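Local coordinates for protein Exo-beta-1,4-mannosidase (Rhizomucor miehei, PDB 4LYP) that probably hydrolyses terminal beta-mannose residues from the non-reducing ends of mannosides as a family 5 glycoside hydrolase, and also carries out transglycosylation, at residues Q213-T218 and K222-D227; S115-P118 and K122-E125; E295-Y300 and N312-D317; D306-A311 and K364-Q369; R190-S195 and A244-E249. All blocks are in the same frame, centred on the assembly; numbering follows the deposited sequence.

Interaction 1 of 5, residues Q213-T218 and K222-D227; sequences QNRRNT and KIYKED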
# COMPACT_ATOMS: atom_id res chain seq x y z
N GLN A 213 -12.64 -3.86 -11.43
CA GLN A 213 -12.88 -2.64 -12.21
C GLN A 213 -14.34 -2.47 -12.58
O GLN A 213 -14.84 -1.36 -12.73
CB GLN A 213 -12.01 -2.61 -13.46
CG GLN A 213 -10.52 -2.43 -13.14
CD GLN A 213 -9.68 -2.27 -14.40
OE1 GLN A 213 -9.87 -2.94 -15.41
NE2 GLN A 213 -8.77 -1.33 -14.37
N ASN A 214 -15.07 -3.62 -12.75
CA ASN A 214 -16.51 -3.57 -13.11
C ASN A 214 -17.44 -3.73 -11.96
O ASN A 214 -18.66 -3.83 -12.14
CB ASN A 214 -16.73 -4.62 -14.20
CG ASN A 214 -16.12 -4.13 -15.49
OD1 ASN A 214 -16.73 -3.33 -16.22
ND2 ASN A 214 -14.87 -4.51 -15.74
N ARG A 215 -16.95 -3.71 -10.72
CA ARG A 215 -17.82 -3.87 -9.54
C ARG A 215 -18.79 -2.67 -9.48
O ARG A 215 -18.35 -1.52 -9.58
CB ARG A 215 -16.89 -3.86 -8.29
CG ARG A 215 -17.68 -3.83 -6.93
CD ARG A 215 -18.49 -5.11 -6.70
NE ARG A 215 -19.05 -5.03 -5.35
CZ ARG A 215 -19.61 -6.08 -4.74
NH1 ARG A 215 -19.67 -7.29 -5.36
NH2 ARG A 215 -20.04 -5.96 -3.50
N ARG A 216 -20.06 -2.97 -9.25
CA ARG A 216 -21.00 -1.94 -8.88
C ARG A 216 -20.96 -1.78 -7.38
O ARG A 216 -21.25 -2.74 -6.61
CB ARG A 216 -22.42 -2.30 -9.38
CG ARG A 216 -23.42 -1.22 -9.02
CD ARG A 216 -24.79 -1.65 -9.54
NE ARG A 216 -25.80 -0.71 -9.00
CZ ARG A 216 -26.36 -0.72 -7.76
NH1 ARG A 216 -26.13 -1.69 -6.84
NH2 ARG A 216 -27.18 0.30 -7.45
N ASN A 217 -20.65 -0.60 -6.92
CA ASN A 217 -20.64 -0.31 -5.47
C ASN A 217 -22.04 -0.49 -4.95
O ASN A 217 -22.96 0.26 -5.38
CB ASN A 217 -20.11 1.12 -5.27
CG ASN A 217 -19.86 1.42 -3.82
OD1 ASN A 217 -20.78 1.26 -3.00
ND2 ASN A 217 -18.63 1.82 -3.47
N THR A 218 -22.28 -1.42 -4.04
CA THR A 218 -23.64 -1.69 -3.60
C THR A 218 -24.20 -0.58 -2.71
O THR A 218 -25.42 -0.53 -2.47
CB THR A 218 -23.69 -3.03 -2.81
OG1 THR A 218 -22.82 -2.96 -1.67
CG2 THR A 218 -23.36 -4.23 -3.68
N LYS A 222 -22.01 3.45 -7.79
CA LYS A 222 -21.01 3.74 -8.82
C LYS A 222 -20.31 2.48 -9.30
O LYS A 222 -19.92 1.62 -8.46
CB LYS A 222 -19.97 4.77 -8.30
CG LYS A 222 -20.58 6.13 -8.08
CD LYS A 222 -19.56 7.14 -7.60
CE LYS A 222 -19.29 7.01 -6.08
NZ LYS A 222 -18.15 7.94 -5.65
N ILE A 223 -20.07 2.38 -10.58
CA ILE A 223 -19.19 1.31 -11.08
C ILE A 223 -17.76 1.76 -10.79
O ILE A 223 -17.40 2.93 -10.99
CB ILE A 223 -19.39 1.09 -12.58
CG1 ILE A 223 -20.88 0.80 -12.87
CG2 ILE A 223 -18.48 -0.06 -13.04
CD1 ILE A 223 -21.42 -0.36 -12.25
N TYR A 224 -16.92 0.82 -10.29
CA TYR A 224 -15.58 1.28 -9.81
C TYR A 224 -14.80 2.06 -10.87
O TYR A 224 -14.16 3.07 -10.58
CB TYR A 224 -14.76 0.11 -9.29
CG TYR A 224 -15.11 -0.40 -7.92
CD1 TYR A 224 -16.36 -0.20 -7.29
CD2 TYR A 224 -14.17 -1.18 -7.22
CE1 TYR A 224 -16.64 -0.74 -6.03
CE2 TYR A 224 -14.43 -1.74 -5.99
CZ TYR A 224 -15.65 -1.55 -5.40
OH TYR A 224 -15.90 -2.12 -4.18
N LYS A 225 -14.76 1.53 -12.13
CA LYS A 225 -13.99 2.17 -13.20
C LYS A 225 -14.52 3.55 -13.57
O LYS A 225 -13.82 4.30 -14.26
CB LYS A 225 -13.93 1.31 -14.43
CG LYS A 225 -15.27 1.07 -15.13
CD LYS A 225 -15.14 0.00 -16.25
CE LYS A 225 -16.43 -0.09 -17.02
NZ LYS A 225 -16.30 -1.17 -18.03
N GLU A 226 -15.72 3.93 -13.08
CA GLU A 226 -16.25 5.27 -13.29
C GLU A 226 -16.21 6.10 -12.04
O GLU A 226 -16.78 7.22 -12.03
CB GLU A 226 -17.72 5.10 -13.82
CG GLU A 226 -17.79 4.41 -15.15
CD GLU A 226 -17.21 5.27 -16.24
OE1 GLU A 226 -17.17 6.51 -16.10
OE2 GLU A 226 -17.07 4.73 -17.29
N ASP A 227 -15.57 5.64 -10.96
CA ASP A 227 -15.64 6.35 -9.70
C ASP A 227 -14.40 7.20 -9.53
O ASP A 227 -13.30 6.67 -9.38
CB ASP A 227 -15.72 5.29 -8.56
CG ASP A 227 -15.97 5.88 -7.24
OD1 ASP A 227 -15.97 7.15 -7.10
OD2 ASP A 227 -16.25 5.13 -6.28
O HOH W 1 -16.92 2.56 -5.67
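The Y224 ring carries the aliphatic stem of R215 on one face, with R215 CB 3.6 Å from the ring centroid and 3° off its normal, a centred CH-pi contact; N217 CB lies at the ring edge, near its plane, 4.0 Å from Y224 CE1. R215 has its CG opposite the backbone N (chi1 172°) and bends at chi2, which runs the stem alongside the tyrosine. Three backbone bonds tie the antiparallel segments: Y224 N to R215 O (2.8 Å), N217 N to K222 O (2.8 Å, 170° at the hydrogen) and K225 N to Q213 O. At one end the extended K225 chain brings NZ to N214 OD1 at 2.9 Å; at the other, a water links N217 ND2 to D227 OD2, and N217 OD1 accepts from V219 N. The turn follows helix 197-213 and precedes strand 230-234. Its R215 guanidinium and Y224 hydroxyl both reach D132 on helix 125-140, whose L131 and L135 also touch Y224, while W233 of the strand packs against the tyrosine.

Interaction 2 of 5, residues S115-P118 and K122-E125; sequences SMMP and KYNE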
# COMPACT_ATOMS: atom_id res chain seq x y z
N SER A 115 -10.80 -14.41 3.04
CA SER A 115 -10.33 -13.86 1.79
C SER A 115 -11.50 -13.29 0.94
O SER A 115 -12.65 -13.75 1.01
CB SER A 115 -9.60 -14.93 1.01
OG SER A 115 -10.42 -16.07 0.71
N MET A 116 -11.13 -12.32 0.12
CA MET A 116 -12.09 -11.79 -0.86
C MET A 116 -12.46 -12.83 -1.95
O MET A 116 -13.59 -12.89 -2.41
CB MET A 116 -11.44 -10.55 -1.48
CG MET A 116 -12.28 -9.74 -2.43
SD MET A 116 -11.24 -8.57 -3.28
CE MET A 116 -12.51 -7.43 -3.89
N MET A 117 -11.42 -13.57 -2.36
CA MET A 117 -11.55 -14.51 -3.50
C MET A 117 -11.01 -15.87 -3.03
O MET A 117 -9.84 -16.23 -3.24
CB MET A 117 -10.83 -14.00 -4.71
CG MET A 117 -11.14 -14.82 -5.94
SD MET A 117 -10.46 -14.22 -7.50
CE MET A 117 -8.73 -14.62 -7.35
N PRO A 118 -11.88 -16.67 -2.38
CA PRO A 118 -11.41 -17.94 -1.80
C PRO A 118 -10.95 -19.00 -2.83
O PRO A 118 -10.10 -19.83 -2.50
CB PRO A 118 -12.62 -18.46 -0.93
CG PRO A 118 -13.80 -17.68 -1.53
CD PRO A 118 -13.22 -16.31 -1.87
N LYS A 122 -14.39 -16.97 -7.61
CA LYS A 122 -15.48 -17.17 -6.60
C LYS A 122 -15.19 -16.20 -5.45
O LYS A 122 -14.11 -16.23 -4.88
CB LYS A 122 -15.46 -18.61 -6.12
CG LYS A 122 -15.89 -19.55 -7.24
CD LYS A 122 -17.42 -19.45 -7.52
CE LYS A 122 -17.97 -20.60 -8.36
NZ LYS A 122 -18.81 -21.56 -7.57
N TYR A 123 -16.13 -15.35 -5.18
CA TYR A 123 -15.92 -14.24 -4.27
C TYR A 123 -16.73 -14.41 -2.98
O TYR A 123 -17.85 -14.97 -2.97
CB TYR A 123 -16.28 -12.89 -4.91
CG TYR A 123 -15.23 -12.51 -5.92
CD1 TYR A 123 -14.13 -11.72 -5.54
CD2 TYR A 123 -15.29 -12.95 -7.27
CE1 TYR A 123 -13.16 -11.43 -6.45
CE2 TYR A 123 -14.31 -12.66 -8.19
CZ TYR A 123 -13.23 -11.88 -7.78
OH TYR A 123 -12.26 -11.55 -8.66
N ASN A 124 -16.17 -13.91 -1.88
CA ASN A 124 -16.90 -13.76 -0.62
C ASN A 124 -17.56 -12.40 -0.68
O ASN A 124 -16.91 -11.36 -0.54
CB ASN A 124 -15.90 -13.85 0.55
CG ASN A 124 -16.57 -13.85 1.86
OD1 ASN A 124 -17.56 -13.09 2.06
ND2 ASN A 124 -16.06 -14.63 2.83
N GLU A 125 -18.85 -12.37 -0.96
CA GLU A 125 -19.58 -11.13 -1.17
C GLU A 125 -19.54 -10.29 0.07
O GLU A 125 -19.54 -9.06 -0.01
CB GLU A 125 -21.00 -11.43 -1.61
CG GLU A 125 -21.86 -10.20 -1.77
CD GLU A 125 -21.40 -9.20 -2.89
OE1 GLU A 125 -22.04 -8.11 -2.95
OE2 GLU A 125 -20.48 -9.47 -3.66
O HOH W 2 -13.68 -16.12 2.03
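M117 and Y123 form the close-packed half of this contact, a Met-aromatic pair in which M117 CG stands over one ring face, 4.2 Å from the centroid and 18° off the normal. The sulfur comes in obliquely, with M117 SD 3.6 Å from Y123 CZ. With M117 CG placed opposite its backbone N (chi1 -171°), the chain is carried across the tyrosine before bending at its last torsion. Beside it the backbones are joined by N124 N to M116 O at 2.8 Å, nearly straight at 166°, although the donor stands above the carbonyl plane. P118 CD lies 3.1 Å from K122 O, a close contact. The other side is looser: the K122 side chain runs outward at the solvent-exposed surface, and a water bridges S115 O and N124 ND2. N124 caps the N-terminus of helix 125-140 through OD1 to V127 N. F128 and L131 of that helix touch M116, helix 197-213 supplies H208 as the partner of the Y123 hydroxyl, and helix 158-167 sets Y162 and W165 against M117.

Interaction 3 of 5, residues E295-Y300 and N312-D317; sequences ENWGIY and NEYMHD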
# COMPACT_ATOMS: atom_id res chain seq x y z
N GLU A 295 14.57 -1.07 8.44
CA GLU A 295 14.84 -2.24 9.28
C GLU A 295 14.85 -3.50 8.40
O GLU A 295 15.76 -4.33 8.51
CB GLU A 295 13.79 -2.36 10.39
CG GLU A 295 13.99 -3.58 11.27
CD GLU A 295 13.06 -3.72 12.44
OE1 GLU A 295 12.27 -2.77 12.71
OE2 GLU A 295 13.09 -4.76 13.07
N ASN A 296 13.87 -3.65 7.49
CA ASN A 296 13.79 -4.85 6.69
C ASN A 296 15.03 -5.04 5.87
O ASN A 296 15.45 -6.17 5.62
CB ASN A 296 12.61 -4.73 5.69
CG ASN A 296 11.27 -4.44 6.37
OD1 ASN A 296 11.18 -3.51 7.15
ND2 ASN A 296 10.26 -5.18 6.02
N TRP A 297 15.68 -3.93 5.44
CA TRP A 297 16.84 -3.98 4.57
C TRP A 297 18.13 -3.99 5.33
O TRP A 297 19.20 -3.99 4.69
CB TRP A 297 16.80 -2.81 3.58
CG TRP A 297 15.58 -2.79 2.72
CD1 TRP A 297 14.62 -3.75 2.62
CD2 TRP A 297 15.13 -1.64 1.94
NE1 TRP A 297 13.59 -3.25 1.76
CE2 TRP A 297 13.89 -2.01 1.34
CE3 TRP A 297 15.67 -0.36 1.68
CZ2 TRP A 297 13.16 -1.10 0.52
CZ3 TRP A 297 15.02 0.49 0.83
CH2 TRP A 297 13.78 0.10 0.23
N GLY A 298 18.08 -4.06 6.67
CA GLY A 298 19.35 -4.18 7.43
C GLY A 298 20.08 -2.88 7.66
O GLY A 298 21.19 -2.89 8.15
N ILE A 299 19.42 -1.75 7.36
CA ILE A 299 20.05 -0.44 7.55
C ILE A 299 19.87 0.08 9.00
O ILE A 299 20.68 0.86 9.46
CB ILE A 299 19.38 0.57 6.54
CG1 ILE A 299 19.66 0.05 5.12
CG2 ILE A 299 19.83 2.02 6.76
CD1 ILE A 299 21.13 0.10 4.69
N TYR A 300 18.80 -0.37 9.65
CA TYR A 300 18.43 0.16 10.97
C TYR A 300 18.06 -0.97 11.87
O TYR A 300 17.26 -1.83 11.50
CB TYR A 300 17.20 1.08 10.78
CG TYR A 300 16.64 1.62 12.08
CD1 TYR A 300 17.32 2.57 12.84
CD2 TYR A 300 15.40 1.16 12.56
CE1 TYR A 300 16.77 3.05 14.01
CE2 TYR A 300 14.85 1.67 13.74
CZ TYR A 300 15.52 2.59 14.43
OH TYR A 300 15.02 3.05 15.64
N ASN A 312 18.26 7.98 9.17
CA ASN A 312 17.86 9.27 8.63
C ASN A 312 18.67 9.60 7.38
O ASN A 312 18.12 10.10 6.40
CB ASN A 312 18.05 10.42 9.65
CG ASN A 312 17.08 10.36 10.80
OD1 ASN A 312 15.91 9.99 10.60
ND2 ASN A 312 17.50 10.83 11.96
N GLU A 313 19.98 9.31 7.40
CA GLU A 313 20.78 9.63 6.21
C GLU A 313 20.38 8.74 5.04
O GLU A 313 20.32 9.21 3.88
CB GLU A 313 22.22 9.37 6.57
CG GLU A 313 22.71 10.41 7.60
CD GLU A 313 24.01 10.06 8.23
OE1 GLU A 313 24.67 9.11 7.83
OE2 GLU A 313 24.41 10.85 9.12
N TYR A 314 20.06 7.46 5.30
CA TYR A 314 19.62 6.56 4.23
C TYR A 314 18.34 7.10 3.61
O TYR A 314 18.22 7.17 2.39
CB TYR A 314 19.43 5.15 4.76
CG TYR A 314 19.06 4.21 3.64
CD1 TYR A 314 17.73 4.04 3.23
CD2 TYR A 314 20.06 3.50 2.98
CE1 TYR A 314 17.39 3.24 2.17
CE2 TYR A 314 19.72 2.66 1.93
CZ TYR A 314 18.34 2.57 1.52
OH TYR A 314 18.03 1.78 0.45
N MET A 315 17.36 7.46 4.43
CA MET A 315 16.08 8.02 3.94
C MET A 315 16.36 9.27 3.13
O MET A 315 15.78 9.45 2.06
CB MET A 315 15.16 8.30 5.12
CG MET A 315 13.95 9.15 4.74
SD MET A 315 12.79 8.31 3.56
CE MET A 315 11.83 7.28 4.70
N HIS A 316 17.21 10.17 3.61
CA HIS A 316 17.50 11.35 2.85
C HIS A 316 18.02 11.04 1.45
O HIS A 316 17.56 11.64 0.45
CB HIS A 316 18.58 12.16 3.62
CG HIS A 316 19.01 13.37 2.90
ND1 HIS A 316 20.01 13.36 1.97
CD2 HIS A 316 18.50 14.64 2.94
CE1 HIS A 316 20.17 14.62 1.49
NE2 HIS A 316 19.21 15.39 2.04
N ASP A 317 19.01 10.13 1.39
CA ASP A 317 19.62 9.83 0.10
C ASP A 317 18.63 9.05 -0.79
O ASP A 317 18.71 9.19 -2.00
CB ASP A 317 20.94 9.02 0.30
CG ASP A 317 22.04 9.83 1.01
OD1 ASP A 317 21.86 11.02 1.20
OD2 ASP A 317 23.01 9.17 1.39
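The loop that follows strand 288-292 holds N296, one of the residues around a bound guanidine, and packs W297, the next residue, and I299 on Y314 of helix 308-329. A type I beta turn from E295 to G298, closed by G298 N to E295 O at 3.0 Å, places N296 and W297 side by side in the chain, with I299 just after. I299 lies over one face of the Y314 ring: its CG1 is 4.3 Å from the centroid, 20° off the normal and offset toward the rim, a CH-pi contact. Its other branch works nearer the helix, where I299 CG2 meets Y314 CB at 3.7 Å. Y314 directs its CG away from the backbone N (chi1 -176°), which sends the ring out from the helix toward the loop. Its hydroxyl end comes to the edge of the indole, near that plane, with Y314 OH 3.3 Å from W297 CZ3; the side chains cross at about a right angle. The contact is apolar and lies near the surface. The W297 side chain is about 6 Å from the guanidine. In the TIM-barrel fold such a segment is a beta-to-alpha loop, here folded back on the helix that follows its own strand.

Interaction 4 of 5, residues D306-A311 and K364-Q369; sequences DGLPHA and KDEYYQ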
# COMPACT_ATOMS: atom_id res chain seq x y z
N ASP A 306 21.76 3.89 19.19
CA ASP A 306 22.53 4.84 18.40
C ASP A 306 22.27 4.69 16.91
O ASP A 306 22.99 5.27 16.08
CB ASP A 306 24.04 4.65 18.65
CG ASP A 306 24.38 4.85 20.11
OD1 ASP A 306 23.80 5.78 20.74
OD2 ASP A 306 25.21 4.06 20.62
N GLY A 307 21.26 3.89 16.52
CA GLY A 307 21.07 3.56 15.10
C GLY A 307 20.32 4.58 14.27
O GLY A 307 20.22 4.40 13.05
N LEU A 308 19.78 5.65 14.86
CA LEU A 308 18.88 6.48 14.08
C LEU A 308 19.57 7.36 13.03
O LEU A 308 19.07 7.49 11.90
CB LEU A 308 17.95 7.31 14.95
CG LEU A 308 16.80 8.05 14.25
CD1 LEU A 308 15.90 7.06 13.52
CD2 LEU A 308 16.08 8.93 15.26
N PRO A 309 20.70 8.00 13.33
CA PRO A 309 21.31 8.89 12.32
C PRO A 309 21.56 8.16 10.97
O PRO A 309 21.26 8.73 9.90
CB PRO A 309 22.67 9.32 12.96
CG PRO A 309 22.24 9.42 14.44
CD PRO A 309 21.36 8.17 14.64
N HIS A 310 22.06 6.92 11.00
CA HIS A 310 22.29 6.23 9.73
C HIS A 310 20.96 5.99 8.99
O HIS A 310 20.94 6.08 7.77
CB HIS A 310 22.99 4.91 10.02
CG HIS A 310 23.30 4.08 8.79
ND1 HIS A 310 23.96 4.61 7.71
CD2 HIS A 310 23.03 2.79 8.49
CE1 HIS A 310 24.18 3.61 6.82
NE2 HIS A 310 23.62 2.54 7.26
N ALA A 311 19.85 5.68 9.71
CA ALA A 311 18.57 5.53 9.03
C ALA A 311 18.10 6.85 8.44
O ALA A 311 17.57 6.88 7.30
CB ALA A 311 17.53 5.00 10.02
N LYS A 364 10.98 6.62 15.70
CA LYS A 364 10.03 6.69 14.60
C LYS A 364 9.55 8.11 14.34
O LYS A 364 9.40 8.55 13.20
CB LYS A 364 8.85 5.78 14.94
CG LYS A 364 7.71 5.78 13.94
CD LYS A 364 6.54 4.97 14.53
CE LYS A 364 5.52 4.57 13.48
NZ LYS A 364 4.47 3.67 14.09
N ASP A 365 9.22 8.84 15.42
CA ASP A 365 8.66 10.21 15.25
C ASP A 365 9.69 11.08 14.60
O ASP A 365 9.32 11.87 13.70
CB ASP A 365 8.29 10.76 16.60
CG ASP A 365 7.03 10.11 17.19
OD1 ASP A 365 6.48 9.20 16.59
OD2 ASP A 365 6.66 10.60 18.26
N GLU A 366 10.96 11.02 14.99
CA GLU A 366 11.97 11.83 14.38
C GLU A 366 12.20 11.41 12.89
O GLU A 366 12.33 12.25 12.01
CB GLU A 366 13.29 11.72 15.14
CG GLU A 366 14.43 12.40 14.46
CD GLU A 366 15.77 12.28 15.19
OE1 GLU A 366 15.74 12.33 16.46
OE2 GLU A 366 16.81 12.23 14.52
N TYR A 367 12.21 10.08 12.65
CA TYR A 367 12.39 9.59 11.32
C TYR A 367 11.30 10.06 10.38
O TYR A 367 11.56 10.55 9.28
CB TYR A 367 12.39 8.04 11.40
CG TYR A 367 12.68 7.34 10.10
CD1 TYR A 367 13.96 7.34 9.50
CD2 TYR A 367 11.64 6.57 9.51
CE1 TYR A 367 14.16 6.61 8.38
CE2 TYR A 367 11.88 5.83 8.35
CZ TYR A 367 13.15 5.85 7.82
OH TYR A 367 13.45 5.09 6.69
N TYR A 368 10.02 9.96 10.85
CA TYR A 368 8.90 10.47 10.07
C TYR A 368 9.06 11.99 9.87
O TYR A 368 8.86 12.48 8.76
CB TYR A 368 7.56 10.25 10.80
CG TYR A 368 6.85 8.92 10.58
CD1 TYR A 368 7.46 7.67 10.75
CD2 TYR A 368 5.49 8.95 10.25
CE1 TYR A 368 6.75 6.49 10.54
CE2 TYR A 368 4.77 7.77 10.04
CZ TYR A 368 5.40 6.57 10.20
OH TYR A 368 4.64 5.43 10.00
N GLN A 369 9.36 12.72 10.95
CA GLN A 369 9.38 14.15 10.84
C GLN A 369 10.43 14.62 9.82
O GLN A 369 10.16 15.51 9.01
CB GLN A 369 9.64 14.79 12.20
CG GLN A 369 9.68 16.32 12.10
CD GLN A 369 9.75 16.88 13.47
OE1 GLN A 369 10.82 16.80 14.10
NE2 GLN A 369 8.64 17.30 13.99
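The two segments come closest at L308 and Y367, whose CA atoms are 7.7 Å apart, and their meeting is made by side chains and one carbonyl. L308 has CG opposite the backbone N (chi1 -170°), which carries the branch point toward helix 362-380, and chi2 of 59° turns CD2 onto the E366 side chain, where L308 CD2 is 3.4 Å from E366 CD and also near CB and CG. The other methyl, L308 CD1, meets Y367 CB at 4.2 Å. E366 is itself extended, and its carboxylate lies against the leucine while OE2 is engaged by the K370 ammonium in a salt bridge and by N312 ND2. These two partners probably favour the charged form of the acid beside the hydrocarbon. Y367 approaches helix 308-329 by its ring edge: A311 O lies near the ring plane, 3.6 Å from Y367 CE1, and A311 CB is 4.1 Å from the same carbon. M315, one turn further along helix 308-329, and M340 and V294 in loops also touch the tyrosine. The contact is buried, and joins the N-terminal part of helix 308-329 to helix 362-380, two successive helices of the outer layer of a TIM barrel.

Interaction 5 of 5, residues R190-S195 and A244-E249; sequences RFYNDS and ASWFEE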
# COMPACT_ATOMS: atom_id res chain seq x y z
N ARG A 190 7.44 -17.34 -10.26
CA ARG A 190 6.94 -18.16 -11.37
C ARG A 190 5.70 -17.56 -11.98
O ARG A 190 5.42 -17.76 -13.17
CB ARG A 190 6.70 -19.58 -10.94
CG ARG A 190 8.00 -20.31 -10.57
CD ARG A 190 7.81 -21.79 -10.37
NE ARG A 190 7.00 -21.98 -9.22
CZ ARG A 190 6.50 -23.18 -8.81
NH1 ARG A 190 6.64 -24.24 -9.60
NH2 ARG A 190 5.78 -23.32 -7.69
N PHE A 191 4.94 -16.80 -11.20
CA PHE A 191 3.77 -16.06 -11.68
C PHE A 191 4.02 -15.29 -12.96
O PHE A 191 3.14 -15.25 -13.84
CB PHE A 191 3.31 -15.13 -10.56
CG PHE A 191 2.03 -14.36 -10.85
CD1 PHE A 191 2.06 -13.16 -11.58
CD2 PHE A 191 0.82 -14.82 -10.37
CE1 PHE A 191 0.86 -12.44 -11.86
CE2 PHE A 191 -0.35 -14.10 -10.63
CZ PHE A 191 -0.32 -12.92 -11.33
N TYR A 192 5.20 -14.64 -13.09
CA TYR A 192 5.52 -13.90 -14.31
C TYR A 192 6.76 -14.44 -15.04
O TYR A 192 6.97 -14.09 -16.16
CB TYR A 192 5.63 -12.41 -14.03
CG TYR A 192 6.42 -12.02 -12.76
CD1 TYR A 192 7.74 -12.20 -12.65
CD2 TYR A 192 5.72 -11.51 -11.64
CE1 TYR A 192 8.45 -11.85 -11.49
CE2 TYR A 192 6.40 -11.16 -10.49
CZ TYR A 192 7.76 -11.34 -10.40
OH TYR A 192 8.39 -10.99 -9.23
N ASN A 193 7.56 -15.31 -14.42
CA ASN A 193 8.82 -15.76 -15.06
C ASN A 193 8.73 -17.17 -15.68
O ASN A 193 9.59 -17.55 -16.48
CB ASN A 193 9.97 -15.79 -14.02
CG ASN A 193 10.50 -14.41 -13.73
OD1 ASN A 193 10.29 -13.48 -14.51
ND2 ASN A 193 11.17 -14.29 -12.58
N ASP A 194 7.74 -17.97 -15.33
CA ASP A 194 7.71 -19.36 -15.79
C ASP A 194 6.84 -19.42 -17.05
O ASP A 194 5.67 -19.00 -17.04
CB ASP A 194 7.18 -20.27 -14.71
CG ASP A 194 7.14 -21.70 -15.18
OD1 ASP A 194 8.04 -22.48 -14.73
OD2 ASP A 194 6.29 -22.13 -15.93
N SER A 195 7.38 -19.93 -18.14
CA SER A 195 6.69 -19.86 -19.45
C SER A 195 5.35 -20.63 -19.47
O SER A 195 4.52 -20.32 -20.31
CB SER A 195 7.65 -20.53 -20.55
OG SER A 195 7.98 -21.93 -20.16
N ALA A 244 10.06 -6.39 -17.88
CA ALA A 244 9.45 -5.22 -18.49
C ALA A 244 8.19 -5.60 -19.28
O ALA A 244 7.17 -4.90 -19.29
CB ALA A 244 10.43 -4.48 -19.41
N SER A 245 8.26 -6.72 -20.01
CA SER A 245 7.11 -7.11 -20.86
C SER A 245 5.86 -7.39 -20.03
O SER A 245 4.75 -7.17 -20.49
CB SER A 245 7.49 -8.38 -21.65
OG SER A 245 7.92 -9.44 -20.76
N TRP A 246 6.04 -7.87 -18.78
CA TRP A 246 4.87 -8.13 -17.92
C TRP A 246 4.27 -6.80 -17.46
O TRP A 246 3.05 -6.62 -17.51
CB TRP A 246 5.27 -9.01 -16.77
CG TRP A 246 4.21 -9.27 -15.77
CD1 TRP A 246 3.21 -10.19 -15.87
CD2 TRP A 246 4.02 -8.59 -14.47
NE1 TRP A 246 2.41 -10.17 -14.74
CE2 TRP A 246 2.88 -9.22 -13.86
CE3 TRP A 246 4.69 -7.56 -13.82
CZ2 TRP A 246 2.42 -8.84 -12.61
CZ3 TRP A 246 4.25 -7.23 -12.52
CH2 TRP A 246 3.10 -7.83 -11.95
N PHE A 247 5.12 -5.84 -17.05
CA PHE A 247 4.61 -4.53 -16.72
C PHE A 247 3.89 -3.94 -17.90
O PHE A 247 2.81 -3.31 -17.71
CB PHE A 247 5.72 -3.59 -16.29
CG PHE A 247 6.25 -3.89 -14.91
CD1 PHE A 247 5.51 -3.54 -13.75
CD2 PHE A 247 7.50 -4.53 -14.73
CE1 PHE A 247 6.00 -3.79 -12.49
CE2 PHE A 247 7.97 -4.77 -13.43
CZ PHE A 247 7.22 -4.40 -12.32
N GLU A 248 4.44 -4.04 -19.11
CA GLU A 248 3.78 -3.44 -20.28
C GLU A 248 2.41 -4.06 -20.50
O GLU A 248 1.38 -3.41 -20.70
CB GLU A 248 4.66 -3.67 -21.53
CG GLU A 248 4.06 -3.12 -22.82
CD GLU A 248 4.03 -1.66 -22.71
OE1 GLU A 248 5.01 -1.01 -22.28
OE2 GLU A 248 3.02 -1.14 -23.13
N GLU A 249 2.35 -5.40 -20.41
CA GLU A 249 1.10 -6.06 -20.73
C GLU A 249 0.03 -5.80 -19.67
O GLU A 249 -1.13 -5.57 -20.02
CB GLU A 249 1.42 -7.56 -20.86
CG GLU A 249 0.45 -8.32 -21.72
CD GLU A 249 -0.21 -9.22 -20.80
OE1 GLU A 249 -0.06 -10.49 -20.82
OE2 GLU A 249 -0.81 -8.60 -19.97
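Y192 and F191 together meet the indole of W246. Y192 CB lies over the five-membered ring, 3.8 Å from its centroid and 12° off the normal, in a CH-pi contact, whereas the tyrosine ring is turned obliquely to the six-membered ring, with planes 46° apart. F191 offers its edge, F191 CE1 being 4.0 Å from W246 NE1 and equally far from W246 CZ2. The backbone itself points Y192 CB at the indole; the first torsion (chi1 45°), with CG between the backbone N and the carbonyl carbon, then sets where the phenol ring goes. These side chains join the end of helix 181-193, kinked at F191 and Y192, to helix 244-257 of the TIM barrel; helix 181-193 lies in the long excursion between strands 144-148 and 230-234. The indole N-H is bonded to N202 OD1 on helix 197-213, which probably helps to hold the rotation of the ring, while the Y192 hydroxyl is bonded to Q240 O. Farther out, F159 of helix 158-167 stacks on F191 and touches Y192, and A201 touches F191 from helix 197-213.

Interactions 1 and 2 adjoin, with centres about 17 Å apart: the R215 guanidinium of the first meets E125 of the second in a salt bridge, R215 NH1 to E125 OE2 at 2.9 Å. Across the chain's centre lie interactions 3 and 4, about 9 Å between centres, sharing helix 308-329 and linked by N312 ND2 to E366 OE2 at 3.0 Å, a probable hydrogen bond. Interaction 5 touches none of the others; the loop it closes encloses interaction 1, about 27 Å away between centres. Interaction 3 holds N296 of the guanidine pocket, whereas the side chains of Y367 in interaction 4 and Y192 in interaction 5 are each about 12 Å from a bound guanidine.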